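Long-range contacts in C-domain type II peptide synthetase (Streptomyces globisporus, PDB 4ZNM), which is a condensation-domain protein of type II peptide synthetase systems, probably free-standing, related to CoA-dependent acyltransferases: residues R180-P185 with A385-Y390; E61-A66 with N174-R179; A51-G56 with Q146-L151. One frame throughout, in Å; residues are numbered along the deposited sequence.

Contact 1 of 3, residues R180-P185 with A385-Y390. With NA (sodium ion), chain D.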
ATOM      1  N   ARG A 180     -23.711 -16.991  12.452  1.00 27.25           N
ATOM      2  CA  ARG A 180     -24.567 -16.561  13.543  1.00 24.78           C
ATOM      3  C   ARG A 180     -26.043 -16.643  13.166  1.00 22.76           C
ATOM      4  O   ARG A 180     -26.903 -16.507  14.010  1.00 27.86           O
ATOM      5  CB  ARG A 180     -24.225 -15.120  13.971  1.00 25.03           C
ATOM      6  CG  ARG A 180     -22.850 -14.916  14.562  1.00 25.77           C
ATOM      7  CD  ARG A 180     -22.744 -15.554  15.946  1.00 24.43           C
ATOM      8  NE  ARG A 180     -23.456 -14.760  16.936  1.00 33.08           N
ATOM      9  CZ  ARG A 180     -23.863 -15.223  18.121  1.00 37.55           C
ATOM     10  NH1 ARG A 180     -23.658 -16.494  18.470  1.00 34.15           N
ATOM     11  NH2 ARG A 180     -24.489 -14.404  18.940  1.00 41.08           N
ATOM     12  N   GLY A 181     -26.350 -16.827  11.889  1.00 25.53           N
ATOM     13  CA  GLY A 181     -27.740 -16.861  11.467  1.00 28.58           C
ATOM     14  C   GLY A 181     -28.388 -15.493  11.310  1.00 28.08           C
ATOM     15  O   GLY A 181     -29.593 -15.344  11.510  1.00 32.06           O
ATOM     16  N   ASN A 182     -27.578 -14.502  10.967  1.00 25.10           N
ATOM     17  CA  ASN A 182     -28.030 -13.129  10.795  1.00 31.03           C
ATOM     18  C   ASN A 182     -28.078 -12.851   9.317  1.00 29.07           C
ATOM     19  O   ASN A 182     -27.297 -13.418   8.563  1.00 29.33           O
ATOM     20  CB  ASN A 182     -27.081 -12.140  11.477  1.00 28.44           C
ATOM     21  CG  ASN A 182     -26.999 -12.349  12.973  1.00 27.93           C
ATOM     22  OD1 ASN A 182     -27.979 -12.720  13.595  1.00 29.06           O
ATOM     23  ND2 ASN A 182     -25.822 -12.104  13.554  1.00 30.25           N
ATOM     24  N   PRO A 183     -28.934 -11.920   8.900  1.00 30.64           N
ATOM     25  CA  PRO A 183     -29.119 -11.701   7.469  1.00 31.70           C
ATOM     26  C   PRO A 183     -27.955 -10.957   6.832  1.00 35.52           C
ATOM     27  O   PRO A 183     -27.473  -9.934   7.362  1.00 36.41           O
ATOM     28  CB  PRO A 183     -30.411 -10.882   7.418  1.00 47.70           C
ATOM     29  CG  PRO A 183     -30.366 -10.077   8.673  1.00 50.32           C
ATOM     30  CD  PRO A 183     -29.679 -10.938   9.708  1.00 46.86           C
ATOM     31  N   VAL A 184     -27.469 -11.540   5.737  1.00 33.05           N
ATOM     32  CA  VAL A 184     -26.405 -10.976   4.908  1.00 27.11           C
ATOM     33  C   VAL A 184     -26.657 -11.492   3.512  1.00 29.10           C
ATOM     34  O   VAL A 184     -27.168 -12.571   3.344  1.00 32.42           O
ATOM     35  CB  VAL A 184     -24.948 -11.365   5.355  1.00 31.66           C
ATOM     36  CG1 VAL A 184     -24.401 -10.433   6.467  1.00 33.53           C
ATOM     37  CG2 VAL A 184     -24.867 -12.806   5.760  1.00 33.60           C
ATOM     38  N   PRO A 185     -26.260 -10.731   2.500  1.00 34.19           N
ATOM     39  CA  PRO A 185     -26.356 -11.230   1.130  1.00 31.37           C
ATOM     40  C   PRO A 185     -25.305 -12.286   0.846  1.00 34.44           C
ATOM     41  O   PRO A 185     -24.294 -12.359   1.579  1.00 27.88           O
ATOM     42  CB  PRO A 185     -26.106  -9.980   0.294  1.00 38.43           C
ATOM     43  CG  PRO A 185     -25.128  -9.207   1.140  1.00 40.88           C
ATOM     44  CD  PRO A 185     -25.578  -9.429   2.566  1.00 38.06           C
ATOM     45  N   ALA A 385     -22.591  -5.881   8.673  1.00 25.38           N
ATOM     46  CA  ALA A 385     -22.741  -7.286   8.317  1.00 32.75           C
ATOM     47  C   ALA A 385     -23.541  -7.932   9.438  1.00 27.27           C
ATOM     48  O   ALA A 385     -23.065  -8.106  10.569  1.00 25.03           O
ATOM     49  CB  ALA A 385     -21.383  -7.978   8.110  1.00 32.09           C
ATOM     50  N   GLY A 386     -24.795  -8.247   9.135  1.00 28.65           N
ATOM     51  CA  GLY A 386     -25.676  -8.814  10.129  1.00 24.18           C
ATOM     52  C   GLY A 386     -25.876  -7.868  11.292  1.00 28.09           C
ATOM     53  O   GLY A 386     -26.335  -6.741  11.097  1.00 29.71           O
ATOM     54  N   ASP A 387     -25.524  -8.316  12.495  1.00 23.67           N
ATOM     55  CA  ASP A 387     -25.674  -7.477  13.671  1.00 25.88           C
ATOM     56  C   ASP A 387     -24.384  -6.750  14.048  1.00 26.48           C
ATOM     57  O   ASP A 387     -24.342  -6.117  15.082  1.00 29.11           O
ATOM     58  CB  ASP A 387     -26.187  -8.306  14.858  1.00 29.47           C
ATOM     59  CG  ASP A 387     -25.148  -9.215  15.478  1.00 36.33           C
ATOM     60  OD1 ASP A 387     -24.025  -9.394  14.937  1.00 37.89           O
ATOM     61  OD2 ASP A 387     -25.486  -9.790  16.543  1.00 35.86           O
ATOM     62  N   LEU A 388     -23.337  -6.864  13.220  1.00 25.64           N
ATOM     63  CA  LEU A 388     -22.103  -6.099  13.428  1.00 26.77           C
ATOM     64  C   LEU A 388     -21.938  -4.929  12.448  1.00 27.89           C
ATOM     65  O   LEU A 388     -22.083  -5.096  11.241  1.00 33.44           O
ATOM     66  CB  LEU A 388     -20.899  -6.985  13.292  1.00 26.84           C
ATOM     67  CG  LEU A 388     -20.403  -7.717  14.509  1.00 29.87           C
ATOM     68  CD1 LEU A 388     -19.177  -8.469  14.053  1.00 25.83           C
ATOM     69  CD2 LEU A 388     -20.089  -6.767  15.685  1.00 37.78           C
ATOM     70  N   THR A 389     -21.653  -3.758  13.006  1.00 24.56           N
ATOM     71  CA  THR A 389     -21.189  -2.594  12.258  1.00 27.78           C
ATOM     72  C   THR A 389     -19.646  -2.524  12.304  1.00 24.95           C
ATOM     73  O   THR A 389     -19.042  -2.760  13.341  1.00 27.43           O
ATOM     74  CB  THR A 389     -21.806  -1.315  12.855  1.00 27.59           C
ATOM     75  OG1 THR A 389     -23.229  -1.326  12.660  1.00 32.81           O
ATOM     76  CG2 THR A 389     -21.181  -0.044  12.241  1.00 32.51           C
ATOM     77  N   TYR A 390     -19.005  -2.238  11.186  1.00 25.07           N
ATOM     78  CA  TYR A 390     -17.557  -2.183  11.146  1.00 24.81           C
ATOM     79  C   TYR A 390     -17.107  -0.992  10.296  1.00 27.57           C
ATOM     80  O   TYR A 390     -17.696  -0.675   9.262  1.00 25.99           O
ATOM     81  CB  TYR A 390     -16.955  -3.502  10.634  1.00 23.83           C
ATOM     82  CG  TYR A 390     -17.345  -3.926   9.237  1.00 23.71           C
ATOM     83  CD1 TYR A 390     -16.445  -3.818   8.169  1.00 26.37           C
ATOM     84  CD2 TYR A 390     -18.602  -4.465   8.987  1.00 25.98           C
ATOM     85  CE1 TYR A 390     -16.799  -4.224   6.874  1.00 28.20           C
ATOM     86  CE2 TYR A 390     -18.971  -4.874   7.719  1.00 23.54           C
ATOM     87  CZ  TYR A 390     -18.071  -4.744   6.662  1.00 27.88           C
ATOM     88  OH  TYR A 390     -18.443  -5.174   5.414  1.00 27.28           O
TER
HETATM   89 NA    NA D 502     -29.095 -13.116  15.628  1.00 42.79          NA
HETATM   90  O   HOH W   1     -25.312 -12.404  16.533  1.00 37.34           O
HETATM   91  O   HOH W   2     -29.082 -15.550  15.363  1.00 35.97           O
HETATM   92  O   HOH W   3     -30.786 -13.707  14.051  1.00 42.41           O
HETATM   93  O   HOH W   4     -23.417 -10.558  12.563  1.00 25.27           O
HETATM   94  O   HOH W   5     -25.845  -7.369   6.421  1.00 35.13           O
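N182 faces G386 and D387 across this contact, and water carries its polar part. No direct hydrogen bond joins segments 180-185 and 385-390. Water 4 accepts from N182 ND2 at 3.0 Å and from the backbone N of D387. Water 1 accepts from N182 ND2 and R180 NE and donates to D387 OD2, 2.6 Å away. Water 5 links P183 O to G386 N. N182 ND2 thus serves two waters, while D387 OD1 lies 3.5 Å from it. The amide and carboxylate planes are turned 45° apart.

The other end of the N182 amide binds metal. OD1 lies 2.4 Å from the sodium ion, whose waters 2 and 3 donate in turn to R180 O and G181 O. CG of N182 is anti to its carbonyl carbon (chi1 -62°), and from there the amide spans sodium and waters.

Packing is modest. G386 has no side chain, and N182 CB packs directly on its CA at 3.9 Å. V184 CG1 comes within 3.5 Å of G386 N and touches A385 CB at 4.2 Å. P183 O receives a CA-H...O contact from G386 CA. G386 lies in a type II' turn, A385 to L388, at the tip of a hairpin. On the other segment, G181 follows helix 162-180 in a Schellman motif.

One amide therefore joins metal to hairpin, its oxygen on sodium and its nitrogen on the waters. The sodium probably polarises that amide, making its N-H groups somewhat better donors.

Contact 2 of 3, residues E61-A66 with N174-R179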
ATOM      1  N   GLU A  61     -15.745 -17.432  19.384  0.61 18.18           N
ATOM      2  CA  GLU A  61     -15.544 -18.748  18.787  0.61 21.12           C
ATOM      3  C   GLU A  61     -16.033 -18.784  17.347  0.61 19.82           C
ATOM      4  O   GLU A  61     -15.433 -19.433  16.500  0.61 18.25           O
ATOM      5  CB  GLU A  61     -16.267 -19.821  19.606  0.61 29.04           C
ATOM      6  CG  GLU A  61     -16.210 -21.206  18.988  0.61 36.63           C
ATOM      7  CD  GLU A  61     -16.866 -22.258  19.864  0.61 52.94           C
ATOM      8  OE1 GLU A  61     -17.146 -23.363  19.349  0.61 60.01           O
ATOM      9  OE2 GLU A  61     -17.102 -21.978  21.059  0.61 51.42           O
ATOM     10  N   THR A  62     -17.136 -18.093  17.069  1.00 21.51           N
ATOM     11  CA  THR A  62     -17.684 -18.073  15.718  1.00 18.35           C
ATOM     12  C   THR A  62     -16.836 -17.181  14.825  1.00 20.78           C
ATOM     13  O   THR A  62     -16.669 -17.471  13.657  1.00 20.08           O
ATOM     14  CB  THR A  62     -19.154 -17.603  15.718  1.00 19.60           C
ATOM     15  OG1 THR A  62     -19.905 -18.457  16.569  1.00 25.92           O
ATOM     16  CG2 THR A  62     -19.793 -17.675  14.297  1.00 25.93           C
ATOM     17  N   LEU A  63     -16.276 -16.115  15.381  1.00 20.04           N
ATOM     18  CA  LEU A  63     -15.411 -15.245  14.606  1.00 18.89           C
ATOM     19  C   LEU A  63     -14.147 -16.001  14.207  1.00 23.82           C
ATOM     20  O   LEU A  63     -13.657 -15.835  13.088  1.00 22.11           O
ATOM     21  CB  LEU A  63     -15.053 -13.966  15.373  1.00 19.60           C
ATOM     22  CG  LEU A  63     -14.219 -12.979  14.578  1.00 23.05           C
ATOM     23  CD1 LEU A  63     -15.023 -12.368  13.432  1.00 27.62           C
ATOM     24  CD2 LEU A  63     -13.719 -11.864  15.476  1.00 23.56           C
ATOM     25  N   ARG A  64     -13.655 -16.865  15.091  1.00 20.17           N
ATOM     26  CA  ARG A  64     -12.471 -17.652  14.806  1.00 20.02           C
ATOM     27  C   ARG A  64     -12.755 -18.638  13.682  1.00 22.68           C
ATOM     28  O   ARG A  64     -11.954 -18.801  12.750  1.00 19.15           O
ATOM     29  CB  ARG A  64     -12.007 -18.371  16.045  1.00 18.42           C
ATOM     30  CG  ARG A  64     -10.830 -19.261  15.819  1.00 19.35           C
ATOM     31  CD  ARG A  64     -10.282 -19.736  17.161  1.00 17.96           C
ATOM     32  NE  ARG A  64     -11.145 -20.702  17.777  1.00 18.76           N
ATOM     33  CZ  ARG A  64     -11.866 -20.506  18.889  1.00 24.23           C
ATOM     34  NH1 ARG A  64     -12.640 -21.473  19.346  1.00 19.94           N
ATOM     35  NH2 ARG A  64     -11.848 -19.353  19.536  1.00 22.61           N
ATOM     36  N   GLU A  65     -13.892 -19.299  13.766  1.00 19.78           N
ATOM     37  CA  GLU A  65     -14.317 -20.196  12.690  1.00 22.42           C
ATOM     38  C   GLU A  65     -14.424 -19.456  11.360  1.00 24.36           C
ATOM     39  O   GLU A  65     -14.004 -19.976  10.333  1.00 21.69           O
ATOM     40  CB  GLU A  65     -15.660 -20.841  13.019  1.00 23.07           C
ATOM     41  CG  GLU A  65     -15.631 -21.911  14.096  1.00 49.46           C
ATOM     42  CD  GLU A  65     -17.040 -22.322  14.572  1.00 73.79           C
ATOM     43  OE1 GLU A  65     -18.018 -21.572  14.328  1.00 79.28           O
ATOM     44  OE2 GLU A  65     -17.160 -23.398  15.195  1.00 81.97           O
ATOM     45  N   ALA A  66     -14.981 -18.250  11.378  1.00 23.56           N
ATOM     46  CA  ALA A  66     -15.107 -17.459  10.168  1.00 22.44           C
ATOM     47  C   ALA A  66     -13.740 -17.152   9.566  1.00 18.89           C
ATOM     48  O   ALA A  66     -13.583 -17.094   8.359  1.00 23.46           O
ATOM     49  CB  ALA A  66     -15.873 -16.166  10.462  1.00 18.30           C
ATOM     50  N   ASN A 174     -19.049 -11.094   6.836  1.00 20.98           N
ATOM     51  CA  ASN A 174     -20.211 -11.718   6.181  1.00 22.76           C
ATOM     52  C   ASN A 174     -20.320 -13.199   6.557  1.00 23.65           C
ATOM     53  O   ASN A 174     -21.380 -13.673   6.933  1.00 24.17           O
ATOM     54  CB  ASN A 174     -20.087 -11.559   4.670  1.00 21.61           C
ATOM     55  CG  ASN A 174     -21.180 -12.271   3.901  1.00 23.93           C
ATOM     56  OD1 ASN A 174     -21.213 -13.500   3.822  1.00 29.11           O
ATOM     57  ND2 ASN A 174     -22.056 -11.492   3.289  1.00 26.28           N
ATOM     58  N   LEU A 175     -19.207 -13.930   6.461  1.00 21.70           N
ATOM     59  CA  LEU A 175     -19.218 -15.353   6.805  1.00 18.27           C
ATOM     60  C   LEU A 175     -19.553 -15.542   8.312  1.00 20.42           C
ATOM     61  O   LEU A 175     -20.236 -16.491   8.693  1.00 18.82           O
ATOM     62  CB  LEU A 175     -17.864 -15.996   6.466  1.00 21.65           C
ATOM     63  CG  LEU A 175     -17.596 -16.036   4.947  1.00 22.92           C
ATOM     64  CD1 LEU A 175     -16.180 -16.402   4.684  1.00 25.92           C
ATOM     65  CD2 LEU A 175     -18.558 -17.015   4.196  1.00 29.89           C
ATOM     66  N   TYR A 176     -19.049 -14.642   9.150  1.00 20.31           N
ATOM     67  CA  TYR A 176     -19.375 -14.638  10.579  1.00 21.94           C
ATOM     68  C   TYR A 176     -20.889 -14.451  10.779  1.00 24.31           C
ATOM     69  O   TYR A 176     -21.545 -15.242  11.452  1.00 26.82           O
ATOM     70  CB  TYR A 176     -18.584 -13.515  11.307  1.00 17.29           C
ATOM     71  CG  TYR A 176     -19.077 -13.251  12.711  1.00 17.46           C
ATOM     72  CD1 TYR A 176     -18.599 -14.006  13.770  1.00 22.98           C
ATOM     73  CD2 TYR A 176     -20.001 -12.257  12.982  1.00 26.27           C
ATOM     74  CE1 TYR A 176     -19.029 -13.794  15.043  1.00 20.17           C
ATOM     75  CE2 TYR A 176     -20.458 -12.033  14.274  1.00 20.34           C
ATOM     76  CZ  TYR A 176     -19.968 -12.811  15.297  1.00 24.35           C
ATOM     77  OH  TYR A 176     -20.389 -12.613  16.574  1.00 23.57           O
ATOM     78  N   ALA A 177     -21.454 -13.422  10.161  1.00 21.53           N
ATOM     79  CA  ALA A 177     -22.879 -13.180  10.283  1.00 21.68           C
ATOM     80  C   ALA A 177     -23.659 -14.387   9.825  1.00 25.44           C
ATOM     81  O   ALA A 177     -24.618 -14.770  10.468  1.00 26.38           O
ATOM     82  CB  ALA A 177     -23.282 -11.965   9.505  1.00 21.19           C
ATOM     83  N   ALA A 178     -23.279 -15.003   8.717  1.00 20.93           N
ATOM     84  CA  ALA A 178     -24.081 -16.137   8.256  1.00 24.35           C
ATOM     85  C   ALA A 178     -24.031 -17.279   9.292  1.00 25.62           C
ATOM     86  O   ALA A 178     -25.047 -17.902   9.582  1.00 28.74           O
ATOM     87  CB  ALA A 178     -23.614 -16.625   6.912  1.00 26.39           C
ATOM     88  N   ARG A 179     -22.858 -17.534   9.868  1.00 24.37           N
ATOM     89  CA  ARG A 179     -22.723 -18.568  10.906  1.00 21.21           C
ATOM     90  C   ARG A 179     -23.592 -18.273  12.101  1.00 22.05           C
ATOM     91  O   ARG A 179     -24.174 -19.186  12.679  1.00 24.85           O
ATOM     92  CB  ARG A 179     -21.262 -18.694  11.353  1.00 22.17           C
ATOM     93  CG  ARG A 179     -20.438 -19.519  10.426  1.00 33.63           C
ATOM     94  CD  ARG A 179     -19.010 -19.673  10.930  1.00 34.68           C
ATOM     95  NE  ARG A 179     -18.278 -20.561  10.045  1.00 32.31           N
ATOM     96  CZ  ARG A 179     -18.280 -21.883  10.167  1.00 34.22           C
ATOM     97  NH1 ARG A 179     -18.938 -22.461  11.155  1.00 26.31           N
ATOM     98  NH2 ARG A 179     -17.594 -22.628   9.318  1.00 32.68           N
TER
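The Y176 ring lies against the backbone of T62 and L63, and this is the tight part of the contact. T62 C and L63 N sit at the ring edge, in its plane. Y176 CD1 comes within 3.5 Å of L63 CA. The side chains of T62 and L63 each cross that of Y176 at about a right angle, with L63 CB 3.9 Å from Y176 CD1. CG of Y176 is anti to its backbone N (chi1 168°), which starts the ring off toward T62 and L63. Its hydroxyl continues past the segment to D59 N in a hydrogen bond. A66 fills the place next to the ring stem, its CB 3.8 Å from Y176 N.

The two helices, 60-73 and 162-180, belong to one α/β domain and pack across one another. The axes of the two short segments approach to 8.6 Å, and their directions are 129° apart. Small A66 sits where the backbones are nearest, its CA 5.1 Å from that of Y176.

R179 lies on the exposed side. T62 CG2 presses on R179 CB at 3.4 Å. E65 CB lies over one guanidinium face, toward its rim. E65 OE1 reaches R179 NH1 at 3.4 Å, but well out of the guanidinium plane. This salt bridge is purely electrostatic, with no N-H aimed at the oxygen. R179 has a second acidic partner: its NE forms a salt bridge with D69, further along helix 60-73.

Contact 3 of 3, residues A51-G56 with Q146-L151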
ATOM      1  N   ALA A  51      -6.978  -2.245  10.633  1.00 19.97           N
ATOM      2  CA  ALA A  51      -7.807  -2.279  11.836  1.00 21.61           C
ATOM      3  C   ALA A  51      -9.186  -1.737  11.546  1.00 20.71           C
ATOM      4  O   ALA A  51      -9.331  -0.746  10.811  1.00 23.44           O
ATOM      5  CB  ALA A  51      -7.165  -1.475  12.936  1.00 22.78           C
ATOM      6  N   TRP A  52     -10.176  -2.385  12.160  1.00 20.19           N
ATOM      7  CA  TRP A  52     -11.582  -2.022  12.041  1.00 20.31           C
ATOM      8  C   TRP A  52     -12.185  -1.860  13.425  1.00 19.94           C
ATOM      9  O   TRP A  52     -11.979  -2.727  14.297  1.00 19.54           O
ATOM     10  CB  TRP A  52     -12.325  -3.102  11.285  1.00 23.02           C
ATOM     11  CG  TRP A  52     -12.029  -3.150   9.846  1.00 22.02           C
ATOM     12  CD1 TRP A  52     -12.760  -2.590   8.854  1.00 28.39           C
ATOM     13  CD2 TRP A  52     -10.921  -3.787   9.221  1.00 20.47           C
ATOM     14  NE1 TRP A  52     -12.188  -2.845   7.650  1.00 24.91           N
ATOM     15  CE2 TRP A  52     -11.050  -3.573   7.844  1.00 26.93           C
ATOM     16  CE3 TRP A  52      -9.831  -4.507   9.695  1.00 27.79           C
ATOM     17  CZ2 TRP A  52     -10.130  -4.061   6.923  1.00 28.78           C
ATOM     18  CZ3 TRP A  52      -8.916  -4.997   8.794  1.00 29.38           C
ATOM     19  CH2 TRP A  52      -9.071  -4.778   7.411  1.00 29.06           C
ATOM     20  N   ARG A  53     -12.937  -0.788  13.631  1.00 19.82           N
ATOM     21  CA  ARG A  53     -13.712  -0.608  14.863  1.00 20.63           C
ATOM     22  C   ARG A  53     -15.024  -1.368  14.715  1.00 24.36           C
ATOM     23  O   ARG A  53     -15.770  -1.124  13.738  1.00 25.86           O
ATOM     24  CB  ARG A  53     -13.961   0.895  15.104  1.00 23.24           C
ATOM     25  CG  ARG A  53     -14.566   1.265  16.443  1.00 28.51           C
ATOM     26  CD  ARG A  53     -13.575   1.169  17.595  1.00 26.83           C
ATOM     27  NE  ARG A  53     -14.205   1.625  18.807  1.00 27.69           N
ATOM     28  CZ  ARG A  53     -14.144   2.858  19.284  1.00 36.91           C
ATOM     29  NH1 ARG A  53     -14.831   3.155  20.371  1.00 30.46           N
ATOM     30  NH2 ARG A  53     -13.414   3.793  18.687  1.00 36.21           N
ATOM     31  N   LEU A  54     -15.305  -2.278  15.655  1.00 23.58           N
ATOM     32  CA  LEU A  54     -16.533  -3.117  15.623  1.00 23.10           C
ATOM     33  C   LEU A  54     -17.533  -2.729  16.700  1.00 24.13           C
ATOM     34  O   LEU A  54     -17.173  -2.652  17.859  1.00 21.84           O
ATOM     35  CB  LEU A  54     -16.206  -4.603  15.804  1.00 23.49           C
ATOM     36  CG  LEU A  54     -15.152  -5.211  14.878  1.00 28.03           C
ATOM     37  CD1 LEU A  54     -14.964  -6.720  15.206  1.00 23.04           C
ATOM     38  CD2 LEU A  54     -15.553  -5.035  13.462  1.00 26.77           C
ATOM     39  N   THR A  55     -18.776  -2.472  16.302  1.00 23.17           N
ATOM     40  CA  THR A  55     -19.862  -2.130  17.210  1.00 26.75           C
ATOM     41  C   THR A  55     -20.884  -3.254  17.183  1.00 26.74           C
ATOM     42  O   THR A  55     -21.398  -3.586  16.114  1.00 21.73           O
ATOM     43  CB  THR A  55     -20.542  -0.791  16.810  1.00 27.40           C
ATOM     44  OG1 THR A  55     -19.528   0.223  16.681  1.00 29.47           O
ATOM     45  CG2 THR A  55     -21.601  -0.367  17.839  1.00 32.08           C
ATOM     46  N   GLY A  56     -21.154  -3.844  18.347  1.00 22.36           N
ATOM     47  CA  GLY A  56     -22.104  -4.932  18.444  1.00 25.98           C
ATOM     48  C   GLY A  56     -21.491  -6.079  19.204  1.00 25.54           C
ATOM     49  O   GLY A  56     -20.297  -6.083  19.461  1.00 22.90           O
ATOM     50  N   GLN A 146     -18.573  -5.474  25.969  1.00 21.78           N
ATOM     51  CA  GLN A 146     -19.295  -6.541  25.271  1.00 24.18           C
ATOM     52  C   GLN A 146     -19.823  -6.075  23.908  1.00 26.96           C
ATOM     53  O   GLN A 146     -20.298  -6.889  23.110  1.00 27.80           O
ATOM     54  CB  GLN A 146     -20.445  -7.072  26.146  1.00 36.22           C
ATOM     55  CG  GLN A 146     -19.979  -7.973  27.290  1.00 33.36           C
ATOM     56  CD  GLN A 146     -19.329  -9.262  26.782  1.00 40.43           C
ATOM     57  OE1 GLN A 146     -19.976 -10.102  26.161  1.00 44.50           O
ATOM     58  NE2 GLN A 146     -18.038  -9.395  27.010  1.00 43.10           N
ATOM     59  N   LYS A 147     -19.729  -4.785  23.621  1.00 20.22           N
ATOM     60  CA  LYS A 147     -20.271  -4.278  22.349  1.00 22.51           C
ATOM     61  C   LYS A 147     -19.339  -3.332  21.581  1.00 23.91           C
ATOM     62  O   LYS A 147     -19.726  -2.802  20.524  1.00 20.02           O
ATOM     63  CB  LYS A 147     -21.618  -3.563  22.607  1.00 29.26           C
ATOM     64  CG  LYS A 147     -21.530  -2.421  23.590  1.00 47.63           C
ATOM     65  CD  LYS A 147     -22.901  -1.804  23.875  1.00 70.99           C
ATOM     66  CE  LYS A 147     -22.806  -0.702  24.917  1.00 83.26           C
ATOM     67  NZ  LYS A 147     -22.313  -1.210  26.225  1.00 83.90           N
ATOM     68  N   ASP A 148     -18.118  -3.124  22.085  1.00 28.75           N
ATOM     69  CA  ASP A 148     -17.126  -2.315  21.359  1.00 23.43           C
ATOM     70  C   ASP A 148     -15.752  -3.001  21.302  1.00 21.53           C
ATOM     71  O   ASP A 148     -15.279  -3.501  22.309  1.00 23.67           O
ATOM     72  CB  ASP A 148     -17.049  -0.958  22.038  1.00 24.48           C
ATOM     73  CG  ASP A 148     -16.309   0.091  21.225  1.00 30.67           C
ATOM     74  OD1 ASP A 148     -16.026  -0.113  20.018  1.00 28.38           O
ATOM     75  OD2 ASP A 148     -16.031   1.152  21.825  1.00 32.25           O
ATOM     76  N   ALA A 149     -15.116  -3.031  20.123  1.00 18.50           N
ATOM     77  CA  ALA A 149     -13.838  -3.728  19.956  1.00 21.86           C
ATOM     78  C   ALA A 149     -13.099  -3.170  18.749  1.00 22.53           C
ATOM     79  O   ALA A 149     -13.691  -2.456  17.921  1.00 19.14           O
ATOM     80  CB  ALA A 149     -14.045  -5.221  19.767  1.00 22.57           C
ATOM     81  N   VAL A 150     -11.813  -3.490  18.686  1.00 20.31           N
ATOM     82  CA  VAL A 150     -10.979  -3.222  17.530  1.00 17.42           C
ATOM     83  C   VAL A 150     -10.449  -4.561  16.986  1.00 20.83           C
ATOM     84  O   VAL A 150      -9.858  -5.329  17.728  1.00 21.91           O
ATOM     85  CB  VAL A 150      -9.810  -2.287  17.901  1.00 26.09           C
ATOM     86  CG1 VAL A 150      -8.857  -2.085  16.684  1.00 27.72           C
ATOM     87  CG2 VAL A 150     -10.338  -0.976  18.362  1.00 29.49           C
ATOM     88  N   LEU A 151     -10.684  -4.833  15.708  1.00 17.60           N
ATOM     89  CA  LEU A 151     -10.189  -6.038  15.080  1.00 18.28           C
ATOM     90  C   LEU A 151      -8.977  -5.683  14.222  1.00 21.29           C
ATOM     91  O   LEU A 151      -9.101  -4.848  13.311  1.00 22.72           O
ATOM     92  CB  LEU A 151     -11.263  -6.669  14.211  1.00 15.78           C
ATOM     93  CG  LEU A 151     -10.778  -7.924  13.465  1.00 19.69           C
ATOM     94  CD1 LEU A 151     -10.270  -9.034  14.406  1.00 23.95           C
ATOM     95  CD2 LEU A 151     -11.846  -8.428  12.530  1.00 32.01           C
TER
HETATM   96  O   HOH W   6     -17.808   0.854  18.628  1.00 30.28           O
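R53 and D148 form a side-on, two-pronged salt bridge. R53 NE donates to D148 OD1 at 2.8 Å with an N-H...O angle of 166°. R53 NH1 donates to D148 OD2, also at 2.8 Å. Each oxygen uses its syn lone pair, and the guanidinium and carboxylate planes are only 19° apart. A bend at chi2 of R53 (74°) turns CD toward D148. Both groups have further partners: R53 NH1 pairs with E110, and D148 OD2 with R113. These alternating charges probably help balance one another and fix the rotation of the guanidinium, nearly coplanar with the carboxylate. Water 6 donates to D148 OD1 and also hydrogen-bonds with T55 OG1.

The backbones run antiparallel. W52 with L151 and L54 with A149 are hydrogen-bonded pairs. R53 with V150 and T55 with D148 are non-hydrogen-bonded pairs. L151 N to W52 O is 2.8 Å, whereas A149 N to L54 O is longer at 3.1 Å and more bent. Beyond the last pair, G56 N donates to K147 O at 2.8 Å.

Packing differs on the two faces. On the face with the salt bridge, V150 CG2 touches R53 CD at 4.0 Å. On the other face, L54 CD1 meets L151 CB at 3.8 Å. The edge of the W52 ring approaches L151 O through CE3.

Both strands are inner members of a mixed β-sheet. Strand 47-55 lies between 148-156 and 388-392, and V150 bonds onward to G142 of strand 137-143. Helix 162-180 packs on the W52, L54 and L151 face, through M165, A169, L172 and L173. Helix 110-125 packs on the R53 face, through R113 and V114, and also touches A51.

Overall arrangement
The three contacts lie around helix 162-180. That helix supplies a segment of contact 2, leads into segment 180-185 of contact 1 and packs on contact 3. Contacts 1 and 3 also reach one mixed sheet. Contacts 1 and 2 have centres 10 Å apart and meet directly: P185 O takes a probable hydrogen bond from N174 ND2 at 2.9 Å. Contacts 1 and 3 are 14 Å apart between centres; T55 N to T389 O is 3.0 Å, a probable hydrogen bond. Contacts 2 and 3 do not touch, but each strand of contact 3 is followed by a helix of contact 2. The sodium bound by N182 in contact 1 is about 9 Å from the Y176 side chain.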